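Local coordinates for putative acyl-[acyl-carrier-protein]--UDP-N-acetylglucosamine O-acyltransferase (PDB 4R36) that is a left-handed beta-helix protein that probably transfers an acyl chain from acyl carrier protein to UDP-N-acetylglucosamine, at residues A[161-172]-A[179-190]. Numbering follows the deposited sequence.
Sequences DDNAIISANVLM and GGYVMIQGGCRF
The ring of F190 lies under M172 inside the coil: M172 CA stands over one ring face, 4.2 Å from the centroid. With CG anti to the backbone N (chi1 172°), the extended chain carries M172 CB, CG and SD past the CZ corner of the ring, CG coming within 3.6 Å of F190 CZ and SD making an oblique Met-aromatic contact. V170 CG1 meets the ring edge at F190 CE1, 3.8 Å away, and V170 CG2 packs on I184 CG2. I166 and I184 lie side by side, beta-branched, apolar chains suited to extended strand backbone and the buried interior. These are successive turns of the left-handed parallel beta-helix built from hexapeptide repeats, joined by backbone hydrogen bonds between parallel strands, such as I165 N to V182 O. At the corner beyond, I184 O accepts from both S167 N and the short-armed S167 OG (2.8 Å). G187 N bonds A168 O in the type II turn Q185–C188, where a CB on G187 would jam against the preceding carbonyl O. Outside, I165 CG2 and M183 CG are 4.3 Å apart, their side chains near R217 and N211, which bind UDP-N-acetylglucosamine in another structure. Waters bridge S167 OG to G186 N and N163 O to V182 O. N163, whose positive phi (69°) asparagine accepts readily, makes a CH-pi contact from CB to the Y181 ring. The L171/R189 face instead packs against a neighbouring subunit: R189 NH1 hydrogen-bonds its G186 O, while NH2 salt-bridges E203 of its own chain.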
ATOM      1  N   ASP A 161      20.180  -2.593   8.494  1.00 16.47           N
ATOM      2  CA  ASP A 161      21.367  -1.976   9.120  1.00 16.50           C
ATOM      3  C   ASP A 161      21.212  -0.443   9.139  1.00 17.87           C
ATOM      4  O   ASP A 161      20.350   0.116   8.480  1.00 20.67           O
ATOM      5  CB  ASP A 161      22.659  -2.353   8.397  1.00 15.43           C
ATOM      6  CG  ASP A 161      23.028  -3.821   8.506  1.00 16.64           C
ATOM      7  OD1 ASP A 161      22.251  -4.694   8.993  1.00 16.75           O
ATOM      8  OD2 ASP A 161      24.140  -4.187   7.998  1.00 17.48           O
ATOM      9  N   ASP A 162      22.098   0.243   9.831  1.00 17.97           N
ATOM     10  CA  ASP A 162      21.970   1.682   9.942  1.00 18.54           C
ATOM     11  C   ASP A 162      22.054   2.451   8.641  1.00 19.38           C
ATOM     12  O   ASP A 162      22.811   2.118   7.705  1.00 18.79           O
ATOM     13  CB  ASP A 162      23.052   2.192  10.878  1.00 20.28           C
ATOM     14  CG  ASP A 162      22.866   1.692  12.322  1.00 22.13           C
ATOM     15  OD1 ASP A 162      21.835   1.008  12.678  1.00 19.71           O
ATOM     16  OD2 ASP A 162      23.840   1.881  13.112  1.00 29.82           O
ATOM     17  N   ASN A 163      21.370   3.563   8.604  1.00 16.32           N
ATOM     18  CA  ASN A 163      21.497   4.546   7.526  1.00 19.73           C
ATOM     19  C   ASN A 163      20.968   4.149   6.139  1.00 19.75           C
ATOM     20  O   ASN A 163      21.396   4.684   5.140  1.00 18.86           O
ATOM     21  CB  ASN A 163      22.927   5.105   7.404  1.00 22.90           C
ATOM     22  CG  ASN A 163      23.526   5.489   8.731  1.00 24.11           C
ATOM     23  OD1 ASN A 163      24.536   4.956   9.157  1.00 27.89           O
ATOM     24  ND2 ASN A 163      22.851   6.358   9.403  1.00 22.76           N
ATOM     25  N   ALA A 164      20.031   3.229   6.075  1.00 16.92           N
ATOM     26  CA  ALA A 164      19.518   2.774   4.821  1.00 18.19           C
ATOM     27  C   ALA A 164      18.396   3.709   4.403  1.00 19.93           C
ATOM     28  O   ALA A 164      17.751   4.304   5.249  1.00 18.64           O
ATOM     29  CB  ALA A 164      18.962   1.344   4.977  1.00 20.72           C
ATOM     30  N   ILE A 165      18.221   3.869   3.109  1.00 16.99           N
ATOM     31  CA  ILE A 165      17.112   4.579   2.543  1.00 18.61           C
ATOM     32  C   ILE A 165      16.326   3.655   1.645  1.00 18.58           C
ATOM     33  O   ILE A 165      16.837   3.152   0.657  1.00 20.82           O
ATOM     34  CB  ILE A 165      17.522   5.836   1.777  1.00 21.62           C
ATOM     35  CG1 ILE A 165      18.212   6.790   2.751  1.00 25.07           C
ATOM     36  CG2 ILE A 165      16.287   6.489   1.169  1.00 23.19           C
ATOM     37  CD1 ILE A 165      18.678   8.068   2.118  1.00 31.79           C
ATOM     38  N   ILE A 166      15.068   3.412   1.988  1.00 17.09           N
ATOM     39  CA  ILE A 166      14.196   2.508   1.229  1.00 16.46           C
ATOM     40  C   ILE A 166      13.035   3.339   0.746  1.00 17.32           C
ATOM     41  O   ILE A 166      12.429   4.087   1.551  1.00 15.76           O
ATOM     42  CB  ILE A 166      13.742   1.341   2.108  1.00 16.55           C
ATOM     43  CG1 ILE A 166      14.979   0.663   2.686  1.00 18.91           C
ATOM     44  CG2 ILE A 166      12.846   0.391   1.345  1.00 17.11           C
ATOM     45  CD1 ILE A 166      14.677  -0.456   3.647  1.00 21.38           C
ATOM     46  N   SER A 167      12.730   3.281  -0.550  1.00 16.47           N
ATOM     47  CA  SER A 167      11.640   4.072  -1.078  1.00 16.88           C
ATOM     48  C   SER A 167      10.303   3.378  -0.808  1.00 15.77           C
ATOM     49  O   SER A 167      10.197   2.504   0.041  1.00 16.01           O
ATOM     50  CB  SER A 167      11.754   4.405  -2.582  1.00 21.17           C
ATOM     51  OG  SER A 167      13.048   4.769  -2.934  1.00 24.30           O
ATOM     52  N   ALA A 168       9.286   3.860  -1.478  1.00 15.32           N
ATOM     53  CA  ALA A 168       7.930   3.454  -1.259  1.00 15.14           C
ATOM     54  C   ALA A 168       7.598   2.164  -1.925  1.00 15.68           C
ATOM     55  O   ALA A 168       8.197   1.788  -2.974  1.00 15.86           O
ATOM     56  CB  ALA A 168       7.000   4.547  -1.785  1.00 16.57           C
ATOM     57  N   ASN A 169       6.607   1.488  -1.359  1.00 15.54           N
ATOM     58  CA  ASN A 169       6.097   0.227  -1.893  1.00 15.88           C
ATOM     59  C   ASN A 169       7.130  -0.838  -2.158  1.00 17.40           C
ATOM     60  O   ASN A 169       6.985  -1.627  -3.075  1.00 18.84           O
ATOM     61  CB  ASN A 169       5.308   0.487  -3.190  1.00 18.63           C
ATOM     62  CG  ASN A 169       3.890   0.974  -2.893  1.00 26.13           C
ATOM     63  OD1 ASN A 169       3.545   1.177  -1.744  1.00 28.04           O
ATOM     64  ND2 ASN A 169       3.111   1.182  -3.902  1.00 28.09           N
ATOM     65  N   VAL A 170       8.135  -0.912  -1.315  1.00 16.22           N
ATOM     66  CA  VAL A 170       9.152  -1.948  -1.415  1.00 15.85           C
ATOM     67  C   VAL A 170       8.708  -3.197  -0.660  1.00 15.01           C
ATOM     68  O   VAL A 170       8.060  -3.094   0.466  1.00 14.94           O
ATOM     69  CB  VAL A 170      10.525  -1.451  -0.918  1.00 15.25           C
ATOM     70  CG1 VAL A 170      11.503  -2.598  -0.703  1.00 16.23           C
ATOM     71  CG2 VAL A 170      11.091  -0.453  -1.940  1.00 16.04           C
ATOM     72  N   LEU A 171       8.995  -4.349  -1.226  1.00 14.21           N
ATOM     73  CA  LEU A 171       8.647  -5.653  -0.560  1.00 15.10           C
ATOM     74  C   LEU A 171       9.899  -6.390  -0.259  1.00 18.61           C
ATOM     75  O   LEU A 171      10.699  -6.707  -1.166  1.00 16.51           O
ATOM     76  CB  LEU A 171       7.771  -6.536  -1.436  1.00 16.77           C
ATOM     77  CG  LEU A 171       6.428  -5.935  -1.838  1.00 19.46           C
ATOM     78  CD1 LEU A 171       5.675  -6.891  -2.765  1.00 21.63           C
ATOM     79  CD2 LEU A 171       5.647  -5.700  -0.510  1.00 21.52           C
ATOM     80  N   MET A 172      10.108  -6.581   1.045  1.00 19.10           N
ATOM     81  CA  MET A 172      11.315  -7.167   1.606  1.00 23.61           C
ATOM     82  C   MET A 172      10.864  -8.491   2.170  1.00 25.39           C
ATOM     83  O   MET A 172      10.095  -8.522   3.138  1.00 23.42           O
ATOM     84  CB  MET A 172      11.831  -6.270   2.746  1.00 24.70           C
ATOM     85  CG  MET A 172      12.945  -6.908   3.478  1.00 25.98           C
ATOM     86  SD  MET A 172      13.942  -5.784   4.424  1.00 26.11           S
ATOM     87  CE  MET A 172      15.363  -6.828   4.741  1.00 29.62           C
ATOM     88  N   GLY A 179      21.957  -3.822   4.007  1.00 16.96           N
ATOM     89  CA  GLY A 179      23.175  -3.199   4.541  1.00 15.19           C
ATOM     90  C   GLY A 179      23.035  -1.720   4.633  1.00 15.86           C
ATOM     91  O   GLY A 179      22.094  -1.096   4.084  1.00 14.45           O
ATOM     92  N   GLY A 180      23.946  -1.125   5.412  1.00 16.19           N
ATOM     93  CA  GLY A 180      23.939   0.312   5.546  1.00 16.41           C
ATOM     94  C   GLY A 180      24.119   1.077   4.285  1.00 17.89           C
ATOM     95  O   GLY A 180      24.801   0.600   3.364  1.00 16.91           O
ATOM     96  N   TYR A 181      23.540   2.272   4.240  1.00 16.61           N
ATOM     97  CA  TYR A 181      23.738   3.269   3.159  1.00 19.25           C
ATOM     98  C   TYR A 181      23.227   2.837   1.751  1.00 21.66           C
ATOM     99  O   TYR A 181      23.602   3.374   0.746  1.00 20.84           O
ATOM    100  CB  TYR A 181      25.208   3.683   3.076  1.00 21.60           C
ATOM    101  CG  TYR A 181      25.661   4.395   4.291  1.00 23.02           C
ATOM    102  CD1 TYR A 181      25.360   5.751   4.463  1.00 29.74           C
ATOM    103  CD2 TYR A 181      26.357   3.746   5.264  1.00 28.17           C
ATOM    104  CE1 TYR A 181      25.784   6.403   5.600  1.00 36.24           C
ATOM    105  CE2 TYR A 181      26.756   4.415   6.428  1.00 31.78           C
ATOM    106  CZ  TYR A 181      26.473   5.746   6.561  1.00 36.80           C
ATOM    107  OH  TYR A 181      26.808   6.518   7.677  1.00 53.05           O
ATOM    108  N   VAL A 182      22.342   1.878   1.731  1.00 19.49           N
ATOM    109  CA  VAL A 182      21.736   1.386   0.509  1.00 21.88           C
ATOM    110  C   VAL A 182      20.643   2.354   0.153  1.00 23.42           C
ATOM    111  O   VAL A 182      20.050   3.007   1.055  1.00 26.23           O
ATOM    112  CB  VAL A 182      21.162   0.022   0.833  1.00 23.47           C
ATOM    113  CG1 VAL A 182      20.028  -0.405  -0.041  1.00 26.05           C
ATOM    114  CG2 VAL A 182      22.237  -1.075   0.914  1.00 20.63           C
ATOM    115  N   MET A 183      20.370   2.486  -1.129  1.00 20.45           N
ATOM    116  CA  MET A 183      19.149   3.081  -1.561  1.00 20.16           C
ATOM    117  C   MET A 183      18.401   2.055  -2.378  1.00 19.49           C
ATOM    118  O   MET A 183      18.893   1.559  -3.412  1.00 16.46           O
ATOM    119  CB  MET A 183      19.422   4.296  -2.354  1.00 21.39           C
ATOM    120  CG  MET A 183      18.150   5.091  -2.448  1.00 30.90           C
ATOM    121  SD  MET A 183      17.565   4.743  -4.077  1.00 40.89           S
ATOM    122  CE  MET A 183      15.970   5.559  -3.761  1.00 40.82           C
ATOM    123  N   ILE A 184      17.172   1.761  -1.953  1.00 17.35           N
ATOM    124  CA  ILE A 184      16.342   0.797  -2.689  1.00 16.55           C
ATOM    125  C   ILE A 184      15.256   1.608  -3.384  1.00 17.79           C
ATOM    126  O   ILE A 184      14.483   2.354  -2.731  1.00 15.21           O
ATOM    127  CB  ILE A 184      15.704  -0.231  -1.759  1.00 16.93           C
ATOM    128  CG1 ILE A 184      16.794  -0.891  -0.910  1.00 17.32           C
ATOM    129  CG2 ILE A 184      14.930  -1.233  -2.581  1.00 16.74           C
ATOM    130  CD1 ILE A 184      16.263  -1.967   0.055  1.00 19.99           C
ATOM    131  N   GLN A 185      15.121   1.387  -4.675  1.00 14.47           N
ATOM    132  CA  GLN A 185      14.201   2.175  -5.464  1.00 17.41           C
ATOM    133  C   GLN A 185      12.750   1.718  -5.291  1.00 15.49           C
ATOM    134  O   GLN A 185      12.471   0.600  -4.924  1.00 14.98           O
ATOM    135  CB  GLN A 185      14.616   2.110  -6.939  1.00 19.75           C
ATOM    136  CG  GLN A 185      15.961   2.899  -7.088  1.00 23.14           C
ATOM    137  CD  GLN A 185      16.425   3.045  -8.552  1.00 26.88           C
ATOM    138  OE1 GLN A 185      16.000   2.305  -9.431  1.00 26.87           O
ATOM    139  NE2 GLN A 185      17.287   4.021  -8.793  1.00 28.57           N
ATOM    140  N   GLY A 186      11.841   2.656  -5.552  1.00 14.26           N
ATOM    141  CA  GLY A 186      10.419   2.460  -5.240  1.00 15.05           C
ATOM    142  C   GLY A 186       9.772   1.363  -6.006  1.00 14.65           C
ATOM    143  O   GLY A 186      10.025   1.176  -7.201  1.00 17.09           O
ATOM    144  N   GLY A 187       8.994   0.557  -5.315  1.00 14.82           N
ATOM    145  CA  GLY A 187       8.339  -0.554  -5.967  1.00 15.23           C
ATOM    146  C   GLY A 187       9.144  -1.804  -6.168  1.00 16.91           C
ATOM    147  O   GLY A 187       8.590  -2.819  -6.676  1.00 16.78           O
ATOM    148  N   CYS A 188      10.430  -1.786  -5.783  1.00 15.34           N
ATOM    149  CA  CYS A 188      11.228  -3.010  -5.894  1.00 16.84           C
ATOM    150  C   CYS A 188      10.881  -4.067  -4.889  1.00 17.23           C
ATOM    151  O   CYS A 188      10.355  -3.774  -3.793  1.00 17.92           O
ATOM    152  CB  CYS A 188      12.738  -2.675  -5.836  1.00 15.73           C
ATOM    153  SG  CYS A 188      13.209  -1.639  -7.258  1.00 18.42           S
ATOM    154  N   ARG A 189      11.190  -5.314  -5.232  1.00 16.28           N
ATOM    155  CA  ARG A 189      10.979  -6.410  -4.344  1.00 15.56           C
ATOM    156  C   ARG A 189      12.187  -7.296  -4.374  1.00 16.46           C
ATOM    157  O   ARG A 189      12.831  -7.441  -5.424  1.00 16.26           O
ATOM    158  CB  ARG A 189       9.736  -7.214  -4.727  1.00 17.16           C
ATOM    159  CG  ARG A 189       9.763  -7.667  -6.186  1.00 19.01           C
ATOM    160  CD  ARG A 189       8.430  -8.326  -6.623  1.00 23.23           C
ATOM    161  NE  ARG A 189       8.425  -8.598  -8.056  1.00 23.84           N
ATOM    162  CZ  ARG A 189       7.393  -8.993  -8.764  1.00 24.94           C
ATOM    163  NH1 ARG A 189       6.214  -9.188  -8.193  1.00 25.77           N
ATOM    164  NH2 ARG A 189       7.564  -9.278 -10.046  1.00 24.31           N
ATOM    165  N   PHE A 190      12.456  -7.984  -3.254  1.00 15.38           N
ATOM    166  CA  PHE A 190      13.654  -8.786  -3.217  1.00 16.44           C
ATOM    167  C   PHE A 190      13.562  -9.878  -2.184  1.00 17.27           C
ATOM    168  O   PHE A 190      12.846  -9.703  -1.154  1.00 15.94           O
ATOM    169  CB  PHE A 190      14.898  -7.942  -2.937  1.00 15.90           C
ATOM    170  CG  PHE A 190      14.850  -7.162  -1.656  1.00 14.30           C
ATOM    171  CD1 PHE A 190      14.206  -5.946  -1.577  1.00 14.97           C
ATOM    172  CD2 PHE A 190      15.587  -7.577  -0.557  1.00 14.84           C
ATOM    173  CE1 PHE A 190      14.193  -5.196  -0.354  1.00 14.25           C
ATOM    174  CE2 PHE A 190      15.631  -6.845   0.641  1.00 15.11           C
ATOM    175  CZ  PHE A 190      14.915  -5.632   0.754  1.00 15.16           C
TER
HETATM  176  O   HOH W   1      21.334   5.548   2.448  1.00 30.16           O
HETATM  177  O   HOH W   2      12.674   5.492  -6.041  1.00 25.41           O